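Local atomic coordinates of UV damage endonuclease (Sulfolobus acidocaldarius, PDB entry 3TC3), a protein that probably nicks DNA at UV-induced and other lesions during excision repair, acting as a manganese-binding endonuclease with a TIM-barrel fold. Residues A[75-79]-A[284-288]; A[116-120]-A[244-249]; A[264-268]-A[289-295]. All blocks are in the same frame, centred on the assembly; numbering follows the deposited sequence.

Contact 1: A[75-79]-A[284-288]; sequences LFFRI and DIMLE. With MN (manganese (II) ion), chain C.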
loop_
_atom_site.group_PDB
_atom_site.type_symbol
_atom_site.label_atom_id
_atom_site.label_comp_id
_atom_site.label_asym_id
_atom_site.label_seq_id
_atom_site.Cartn_x
_atom_site.Cartn_y
_atom_site.Cartn_z
ATOM N N LEU A 75 -8.636 -11.420 -2.087
ATOM C CA LEU A 75 -7.446 -12.106 -1.517
ATOM C C LEU A 75 -6.230 -11.176 -1.414
ATOM O O LEU A 75 -5.131 -11.610 -1.135
ATOM C CB LEU A 75 -7.080 -13.374 -2.298
ATOM C CG LEU A 75 -8.108 -14.536 -2.271
ATOM C CD1 LEU A 75 -7.496 -15.737 -2.851
ATOM C CD2 LEU A 75 -8.655 -14.732 -0.951
ATOM N N PHE A 76 -6.488 -9.865 -1.535
ATOM C CA PHE A 76 -5.397 -8.838 -1.378
ATOM C C PHE A 76 -6.014 -7.761 -0.434
ATOM O O PHE A 76 -7.213 -7.453 -0.471
ATOM C CB PHE A 76 -5.120 -8.293 -2.841
ATOM C CG PHE A 76 -3.961 -7.299 -2.987
ATOM C CD1 PHE A 76 -2.944 -7.125 -1.993
ATOM C CD2 PHE A 76 -3.877 -6.617 -4.235
ATOM C CE1 PHE A 76 -1.883 -6.226 -2.279
ATOM C CE2 PHE A 76 -2.845 -5.693 -4.521
ATOM C CZ PHE A 76 -1.804 -5.515 -3.510
ATOM N N PHE A 77 -5.175 -7.181 0.432
ATOM C CA PHE A 77 -5.658 -6.113 1.327
ATOM C C PHE A 77 -4.523 -5.178 1.656
ATOM O O PHE A 77 -3.383 -5.613 1.804
ATOM C CB PHE A 77 -6.213 -6.732 2.634
ATOM C CG PHE A 77 -7.011 -5.741 3.427
ATOM C CD1 PHE A 77 -8.256 -5.244 2.931
ATOM C CD2 PHE A 77 -6.535 -5.257 4.705
ATOM C CE1 PHE A 77 -8.914 -4.218 3.678
ATOM C CE2 PHE A 77 -7.260 -4.284 5.436
ATOM C CZ PHE A 77 -8.504 -3.783 4.914
ATOM N N ARG A 78 -4.862 -3.906 1.803
ATOM C CA ARG A 78 -3.893 -2.863 2.241
ATOM C C ARG A 78 -4.204 -2.538 3.690
ATOM O O ARG A 78 -5.212 -1.916 3.991
ATOM C CB ARG A 78 -3.809 -1.596 1.346
ATOM C CG ARG A 78 -2.597 -0.686 1.853
ATOM C CD ARG A 78 -2.606 0.679 1.042
ATOM N NE ARG A 78 -2.360 0.429 -0.410
ATOM C CZ ARG A 78 -2.710 1.367 -1.305
ATOM N NH1 ARG A 78 -3.232 2.520 -0.911
ATOM N NH2 ARG A 78 -2.501 1.171 -2.547
ATOM N N ILE A 79 -3.373 -3.030 4.615
ATOM C CA ILE A 79 -3.626 -2.787 6.073
ATOM C C ILE A 79 -3.396 -1.313 6.401
ATOM O O ILE A 79 -2.421 -0.690 5.942
ATOM C CB ILE A 79 -2.702 -3.661 6.890
ATOM C CG1 ILE A 79 -3.078 -5.118 6.673
ATOM C CG2 ILE A 79 -2.794 -3.288 8.403
ATOM C CD1 ILE A 79 -2.127 -6.145 7.435
ATOM N N ASP A 284 -1.749 -8.666 -8.958
ATOM C CA ASP A 284 -2.704 -8.390 -7.849
ATOM C C ASP A 284 -3.099 -6.922 -7.886
ATOM O O ASP A 284 -2.228 -6.108 -7.982
ATOM C CB ASP A 284 -2.021 -8.786 -6.552
ATOM C CG ASP A 284 -1.867 -10.331 -6.459
ATOM O OD1 ASP A 284 -2.656 -11.039 -7.135
ATOM O OD2 ASP A 284 -0.979 -10.698 -5.705
ATOM N N ILE A 285 -4.394 -6.671 -7.946
ATOM C CA ILE A 285 -4.935 -5.334 -8.231
ATOM C C ILE A 285 -5.514 -4.696 -6.944
ATOM O O ILE A 285 -6.480 -5.230 -6.367
ATOM C CB ILE A 285 -6.039 -5.394 -9.256
ATOM C CG1 ILE A 285 -5.547 -5.932 -10.579
ATOM C CG2 ILE A 285 -6.607 -3.988 -9.550
ATOM C CD1 ILE A 285 -6.767 -6.253 -11.582
ATOM N N MET A 286 -4.919 -3.577 -6.512
ATOM C CA MET A 286 -5.455 -2.869 -5.329
ATOM C C MET A 286 -6.331 -1.740 -5.765
ATOM O O MET A 286 -5.875 -0.833 -6.531
ATOM C CB MET A 286 -4.277 -2.249 -4.565
ATOM C CG MET A 286 -4.724 -1.507 -3.246
ATOM S SD MET A 286 -5.708 -2.507 -2.108
ATOM C CE MET A 286 -4.534 -3.828 -1.765
ATOM N N LEU A 287 -7.619 -1.781 -5.455
ATOM C CA LEU A 287 -8.542 -0.689 -5.846
ATOM C C LEU A 287 -8.493 0.516 -4.999
ATOM O O LEU A 287 -8.661 0.407 -3.764
ATOM C CB LEU A 287 -10.007 -1.199 -5.864
ATOM C CG LEU A 287 -10.158 -2.486 -6.646
ATOM C CD1 LEU A 287 -11.621 -3.004 -6.474
ATOM C CD2 LEU A 287 -9.906 -2.268 -8.185
ATOM N N GLU A 288 -8.097 1.636 -5.551
ATOM C CA GLU A 288 -8.001 2.867 -4.734
ATOM C C GLU A 288 -9.132 3.804 -5.153
ATOM O O GLU A 288 -9.015 4.655 -6.107
ATOM C CB GLU A 288 -6.664 3.567 -5.065
ATOM C CG GLU A 288 -5.467 2.765 -4.600
ATOM C CD GLU A 288 -4.170 3.544 -4.702
ATOM O OE1 GLU A 288 -3.982 4.221 -5.756
ATOM O OE2 GLU A 288 -3.329 3.383 -3.823
HETATM MN MN MN C . -1.760 4.565 -6.159
HETATM O O HOH W 1 -1.225 4.795 -3.842
#

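Contact 2: A[116-120]-A[244-249]; sequences IRISM and WKDRPM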
loop_
_atom_site.group_PDB
_atom_site.type_symbol
_atom_site.label_atom_id
_atom_site.label_comp_id
_atom_site.label_asym_id
_atom_site.label_seq_id
_atom_site.Cartn_x
_atom_site.Cartn_y
_atom_site.Cartn_z
ATOM N N ILE A 116 -3.467 -14.795 1.486
ATOM C CA ILE A 116 -3.894 -13.403 1.318
ATOM C C ILE A 116 -2.628 -12.551 1.117
ATOM O O ILE A 116 -1.605 -12.721 1.815
ATOM C CB ILE A 116 -4.750 -12.919 2.468
ATOM C CG1 ILE A 116 -6.066 -13.735 2.495
ATOM C CG2 ILE A 116 -4.982 -11.407 2.416
ATOM C CD1 ILE A 116 -6.887 -13.488 3.704
ATOM N N ARG A 117 -2.652 -11.666 0.151
ATOM C CA ARG A 117 -1.460 -10.799 -0.112
ATOM C C ARG A 117 -1.693 -9.507 0.625
ATOM O O ARG A 117 -2.811 -9.020 0.645
ATOM C CB ARG A 117 -1.392 -10.511 -1.595
ATOM C CG ARG A 117 -0.179 -9.813 -2.114
ATOM C CD ARG A 117 0.755 -10.741 -2.764
ATOM N NE ARG A 117 2.044 -10.132 -3.079
ATOM C CZ ARG A 117 2.441 -9.779 -4.301
ATOM N NH1 ARG A 117 1.657 -9.843 -5.399
ATOM N NH2 ARG A 117 3.735 -9.391 -4.384
ATOM N N ILE A 118 -0.613 -8.936 1.150
ATOM C CA ILE A 118 -0.750 -7.714 2.004
ATOM C C ILE A 118 0.180 -6.580 1.522
ATOM O O ILE A 118 1.385 -6.795 1.213
ATOM C CB ILE A 118 -0.364 -8.069 3.479
ATOM C CG1 ILE A 118 -1.438 -9.007 4.109
ATOM C CG2 ILE A 118 -0.242 -6.837 4.353
ATOM C CD1 ILE A 118 -2.876 -8.431 4.105
ATOM N N SER A 119 -0.342 -5.376 1.507
ATOM C CA SER A 119 0.495 -4.208 1.302
ATOM C C SER A 119 0.141 -3.174 2.399
ATOM O O SER A 119 -0.844 -3.357 3.166
ATOM C CB SER A 119 0.300 -3.576 -0.064
ATOM O OG SER A 119 -1.028 -3.089 -0.175
ATOM N N MET A 120 1.027 -2.185 2.571
ATOM C CA MET A 120 0.738 -1.029 3.409
ATOM C C MET A 120 1.304 0.153 2.671
ATOM O O MET A 120 2.324 0.043 1.995
ATOM C CB MET A 120 1.380 -1.089 4.800
ATOM C CG MET A 120 0.853 -2.323 5.645
ATOM S SD MET A 120 1.542 -2.238 7.357
ATOM C CE MET A 120 0.507 -0.911 8.030
ATOM N N TRP A 244 9.787 -7.327 -10.290
ATOM C CA TRP A 244 9.271 -8.178 -9.190
ATOM C C TRP A 244 9.845 -9.555 -9.292
ATOM O O TRP A 244 9.888 -10.120 -10.374
ATOM C CB TRP A 244 7.736 -8.259 -9.232
ATOM C CG TRP A 244 7.108 -6.958 -8.938
ATOM C CD1 TRP A 244 6.955 -5.908 -9.816
ATOM C CD2 TRP A 244 6.382 -6.595 -7.741
ATOM N NE1 TRP A 244 6.253 -4.852 -9.190
ATOM C CE2 TRP A 244 5.890 -5.219 -7.957
ATOM C CE3 TRP A 244 6.160 -7.193 -6.519
ATOM C CZ2 TRP A 244 5.222 -4.488 -6.967
ATOM C CZ3 TRP A 244 5.439 -6.460 -5.552
ATOM C CH2 TRP A 244 5.003 -5.139 -5.780
ATOM N N LYS A 245 10.090 -10.156 -8.153
ATOM C CA LYS A 245 10.497 -11.571 -8.218
ATOM C C LYS A 245 9.238 -12.452 -8.208
ATOM O O LYS A 245 9.206 -13.528 -8.798
ATOM C CB LYS A 245 11.489 -11.896 -7.086
ATOM C CG LYS A 245 12.924 -11.655 -7.591
ATOM C CD LYS A 245 13.973 -11.748 -6.507
ATOM C CE LYS A 245 15.272 -11.095 -6.998
ATOM N NZ LYS A 245 15.127 -9.616 -6.775
ATOM N N ASP A 246 8.175 -11.929 -7.570
ATOM C CA ASP A 246 6.888 -12.638 -7.475
ATOM C C ASP A 246 5.827 -11.906 -8.343
ATOM O O ASP A 246 6.167 -11.107 -9.210
ATOM C CB ASP A 246 6.450 -12.790 -5.990
ATOM C CG ASP A 246 6.594 -11.501 -5.182
ATOM O OD1 ASP A 246 6.928 -10.453 -5.766
ATOM O OD2 ASP A 246 6.390 -11.507 -3.942
ATOM N N ARG A 247 4.540 -12.169 -8.136
ATOM C CA ARG A 247 3.572 -11.509 -8.918
ATOM C C ARG A 247 3.548 -9.977 -8.592
ATOM O O ARG A 247 3.505 -9.567 -7.439
ATOM C CB ARG A 247 2.220 -12.123 -8.594
ATOM C CG ARG A 247 1.146 -11.627 -9.460
ATOM C CD ARG A 247 -0.177 -12.116 -8.975
ATOM N NE ARG A 247 -0.360 -13.505 -9.309
ATOM C CZ ARG A 247 -1.459 -14.177 -9.040
ATOM N NH1 ARG A 247 -2.488 -13.598 -8.420
ATOM N NH2 ARG A 247 -1.525 -15.427 -9.412
ATOM N N PRO A 248 3.488 -9.139 -9.620
ATOM C CA PRO A 248 3.383 -7.682 -9.326
ATOM C C PRO A 248 2.137 -7.262 -8.658
ATOM O O PRO A 248 1.073 -7.916 -8.800
ATOM C CB PRO A 248 3.471 -7.025 -10.658
ATOM C CG PRO A 248 3.825 -8.070 -11.621
ATOM C CD PRO A 248 3.528 -9.422 -11.065
ATOM N N MET A 249 2.223 -6.154 -7.912
ATOM C CA MET A 249 1.042 -5.440 -7.464
ATOM C C MET A 249 0.836 -4.282 -8.309
ATOM O O MET A 249 1.805 -3.603 -8.670
ATOM C CB MET A 249 1.236 -4.962 -6.064
ATOM C CG MET A 249 1.499 -6.043 -5.019
ATOM S SD MET A 249 1.869 -5.327 -3.366
ATOM C CE MET A 249 2.027 -6.770 -2.408
#

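Contact 3: A[264-268]-A[289-295]; sequences HATTI and VKDKEIS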
loop_
_atom_site.group_PDB
_atom_site.type_symbol
_atom_site.label_atom_id
_atom_site.label_comp_id
_atom_site.label_asym_id
_atom_site.label_seq_id
_atom_site.Cartn_x
_atom_site.Cartn_y
_atom_site.Cartn_z
ATOM N N HIS A 264 -9.373 10.795 -7.033
ATOM C CA HIS A 264 -9.787 9.374 -7.216
ATOM C C HIS A 264 -11.339 9.243 -7.252
ATOM O O HIS A 264 -12.072 9.916 -6.561
ATOM C CB HIS A 264 -9.337 8.531 -6.022
ATOM C CG HIS A 264 -7.870 8.160 -6.001
ATOM N ND1 HIS A 264 -7.339 7.443 -4.972
ATOM C CD2 HIS A 264 -6.843 8.412 -6.887
ATOM C CE1 HIS A 264 -6.021 7.277 -5.174
ATOM N NE2 HIS A 264 -5.703 7.856 -6.355
ATOM N N ALA A 265 -11.793 8.374 -8.131
ATOM C CA ALA A 265 -13.186 8.087 -8.298
ATOM C C ALA A 265 -13.834 7.569 -7.007
ATOM O O ALA A 265 -13.200 6.909 -6.163
ATOM C CB ALA A 265 -13.349 7.065 -9.389
ATOM N N THR A 266 -15.140 7.885 -6.926
ATOM C CA THR A 266 -15.891 7.450 -5.749
ATOM C C THR A 266 -16.312 5.968 -5.899
ATOM O O THR A 266 -16.751 5.352 -4.912
ATOM C CB THR A 266 -17.145 8.347 -5.523
ATOM O OG1 THR A 266 -17.776 8.628 -6.754
ATOM C CG2 THR A 266 -16.670 9.644 -4.879
ATOM N N THR A 267 -16.176 5.431 -7.114
ATOM C CA THR A 267 -16.423 3.980 -7.319
ATOM C C THR A 267 -15.800 3.624 -8.660
ATOM O O THR A 267 -15.547 4.537 -9.476
ATOM C CB THR A 267 -17.991 3.708 -7.402
ATOM O OG1 THR A 267 -18.234 2.276 -7.327
ATOM C CG2 THR A 267 -18.604 4.240 -8.751
ATOM N N ILE A 268 -15.543 2.352 -8.892
ATOM C CA ILE A 268 -15.008 1.978 -10.203
ATOM C C ILE A 268 -16.146 1.955 -11.223
ATOM O O ILE A 268 -17.301 1.699 -10.923
ATOM C CB ILE A 268 -14.289 0.596 -10.266
ATOM C CG1 ILE A 268 -15.234 -0.537 -9.830
ATOM C CG2 ILE A 268 -13.033 0.617 -9.354
ATOM C CD1 ILE A 268 -14.462 -1.920 -10.121
ATOM N N VAL A 289 -10.290 3.388 -4.686
ATOM C CA VAL A 289 -11.514 4.197 -4.952
ATOM C C VAL A 289 -12.245 4.350 -3.618
ATOM O O VAL A 289 -12.091 3.602 -2.665
ATOM C CB VAL A 289 -12.382 3.531 -6.014
ATOM C CG1 VAL A 289 -11.758 3.761 -7.434
ATOM C CG2 VAL A 289 -12.719 2.054 -5.698
ATOM N N LYS A 290 -13.147 5.333 -3.582
ATOM C CA LYS A 290 -13.570 5.741 -2.278
ATOM C C LYS A 290 -14.632 4.806 -1.680
ATOM O O LYS A 290 -14.784 4.825 -0.457
ATOM C CB LYS A 290 -14.235 7.121 -2.378
ATOM C CG LYS A 290 -13.203 8.204 -2.891
ATOM C CD LYS A 290 -12.223 8.546 -1.857
ATOM C CE LYS A 290 -11.411 9.758 -2.433
ATOM N NZ LYS A 290 -9.952 9.480 -2.224
ATOM N N ASP A 291 -15.299 3.977 -2.498
ATOM C CA ASP A 291 -16.269 3.022 -1.873
ATOM C C ASP A 291 -15.707 1.644 -1.562
ATOM O O ASP A 291 -16.480 0.746 -1.137
ATOM C CB ASP A 291 -17.568 2.878 -2.755
ATOM C CG ASP A 291 -17.344 2.265 -4.110
ATOM O OD1 ASP A 291 -16.156 1.986 -4.457
ATOM O OD2 ASP A 291 -18.367 2.075 -4.790
ATOM N N LYS A 292 -14.380 1.499 -1.656
ATOM C CA LYS A 292 -13.679 0.368 -0.933
ATOM C C LYS A 292 -14.301 -0.978 -1.293
ATOM O O LYS A 292 -14.257 -1.375 -2.480
ATOM C CB LYS A 292 -13.581 0.603 0.581
ATOM C CG LYS A 292 -12.722 1.848 0.824
ATOM C CD LYS A 292 -12.468 2.081 2.335
ATOM C CE LYS A 292 -11.676 3.329 2.652
ATOM N NZ LYS A 292 -10.272 3.188 2.073
ATOM N N GLU A 293 -14.810 -1.704 -0.313
ATOM C CA GLU A 293 -15.247 -3.097 -0.578
ATOM C C GLU A 293 -16.388 -3.179 -1.638
ATOM O O GLU A 293 -16.512 -4.204 -2.268
ATOM C CB GLU A 293 -15.729 -3.835 0.720
ATOM C CG GLU A 293 -17.081 -3.301 1.249
ATOM C CD GLU A 293 -17.048 -1.898 1.907
ATOM O OE1 GLU A 293 -15.971 -1.268 2.186
ATOM O OE2 GLU A 293 -18.162 -1.410 2.216
ATOM N N ILE A 294 -17.172 -2.106 -1.792
ATOM C CA ILE A 294 -18.287 -2.145 -2.768
ATOM C C ILE A 294 -17.674 -2.249 -4.214
ATOM O O ILE A 294 -18.120 -3.073 -5.035
ATOM C CB ILE A 294 -19.167 -0.933 -2.590
ATOM C CG1 ILE A 294 -19.841 -0.916 -1.173
ATOM C CG2 ILE A 294 -20.224 -0.848 -3.823
ATOM C CD1 ILE A 294 -21.110 -1.614 -1.016
ATOM N N SER A 295 -16.593 -1.493 -4.504
ATOM C CA SER A 295 -15.903 -1.681 -5.727
ATOM C C SER A 295 -15.183 -3.021 -5.802
ATOM O O SER A 295 -15.077 -3.573 -6.914
ATOM C CB SER A 295 -14.908 -0.526 -6.028
ATOM O OG SER A 295 -15.640 0.571 -6.552
HETATM O O HOH W 2 -9.723 6.418 -2.784
HETATM O O HOH W 3 -8.517 11.496 -4.371
#

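Contact 1: A[75-79]-A[284-288]
Glu288 OE2 is gripped by both terminal nitrogens of Arg78, in a salt bridge that spans the inside of the TIM barrel from strand 76-78 to the end of strand 283-287. The stronger bond runs from Arg78 NH2 to Glu288 OE2, 2.7 Å long with an N-H...O angle of 159°; that from NH1 is weak. The oxygen lies in the guanidinium plane, but the carboxylate stands almost perpendicular to it (89°), and OE2 is met from its anti side, tilted out of the carboxylate plane. The other oxygen, Glu288 OE1, binds manganese at 2.3 Å, and a water on the metal also reaches OE2. Glu195, Asp220 and Asp251 belong to the same site, and Arg78 makes a second salt bridge, to Asp251, consistent with one arginine holding two metal-site acids in place. Below this polar layer Met286 packs between the two strands, which are separated in the sheet by strand 22-27. Its chain bends at chi2 and again at chi3, swinging the methyl back over the Phe76 ring in a CH-pi contact, with the sulfur farther above the same face (Met-aromatic). Met286 CE sits over the middle of that face, 3.4 Å from the Phe76 ring centroid.

Contact 2: A[116-120]-A[244-249]
Arg117 starts with CG trans to the backbone nitrogen and then bends at chi2 (102°, away from a staggered value), while Met249 is extended beyond CG, a shape that carries its methyl as far as the arginine; the two side chains approach from opposite directions across the barrel. Met249 CE ends over one face of the guanidinium, 3.4 Å from Arg117 NE and offset toward the rim of the group. Further back along the same chain, Met249 SD lies beside Ser119 CB. At the guanidinium edge the backbone takes over: Arg117 NH1 donates to Arg247 O at 2.8 Å, with the oxygen close to the guanidinium plane although the donor stands above the carbonyl plane. NH2 adds a weak second bond to that oxygen, so one carbonyl is shared by two donors. Asp246 OD2, 3.4 Å from Arg117 NH2, contributes charge alone, since it is well out of the guanidinium plane and no N-H points at it. Trp244 CZ3 approaches Arg117 NH2 obliquely, at 3.6 Å. These groups tie the start of strand 117-120 to the loop entering strand 249-252, the third and seventh strands of the eight, at the end of the TIM barrel away from the manganese. Arg117 NH1 and Arg247 NH1 each form a salt bridge with the Asp284 carboxylate, one to each oxygen, and Asp284 OD2 also bridges to Arg23. A leucine in place of Arg117 would probably leave the Arg247 carbonyl without these two donors and Asp284 without one of its positive partners. Asp284, Asp246 and Glu282, which pairs with Arg247 NE, would be expected to offset the positive charge of Arg117, Arg247 and Arg23.

Contact 3: A[264-268]-A[289-295]
Asp291 reaches across from the loop after strand 283-287 to Thr266 and Thr267 in the loop after strand 249-252, joining successive beta-alpha loops of the TIM barrel. Asp291 CB lies 3.4 Å from Thr266 O, and CG passes still nearer that carbonyl. Beyond CG the carboxylate divides its work. Asp291 OD2 accepts a short bond of 2.5 Å from Thr267 OG1, which meets it on the syn side but somewhat out of the carboxylate plane; Lys298 also bonds to that hydroxyl. Asp291 OD1 uses its syn lone pair for Ser295 OG at 2.6 Å. Ser295 OG in turn accepts from Ile268 N at 2.9 Å in a nearly straight bond (164°), and so relays the aspartate's hold to the next residue of the facing loop. Asp291 sits within the type I turn from Val289 to Lys292 that leads into helix 293-305. One residue earlier in the turn, Lys290 N donates to Ala265 O at 3.0 Å. The Lys290 chain curls past that carbonyl, and its NZ donates to two waters, one of which also accepts from the backbone N of His264. On the apolar side of the contact, Val289 CG1 packs 3.9 Å from Ile268 CG2.

In the fold
Contacts 1 and 2 form successive layers inside the barrel, their centres about 9 Å apart. They meet where Asp284 OD2 bridges to Arg117 NH1 at 2.8 Å and where strands 76-78 and 117-120 run side by side in the sheet. Contact 2 lies deeper below the metal: the Ser119 side chain is about 10 Å from the manganese. Contact 3, centred about 12 Å from the centre of contact 1, lies beyond the strand ends on the metal side; segment 289-295 directly follows Glu288, and the His264 side chain comes within about 5 Å of the ion. Contacts 2 and 3 do not touch, their centres being about 21 Å apart, and are connected through contact 1.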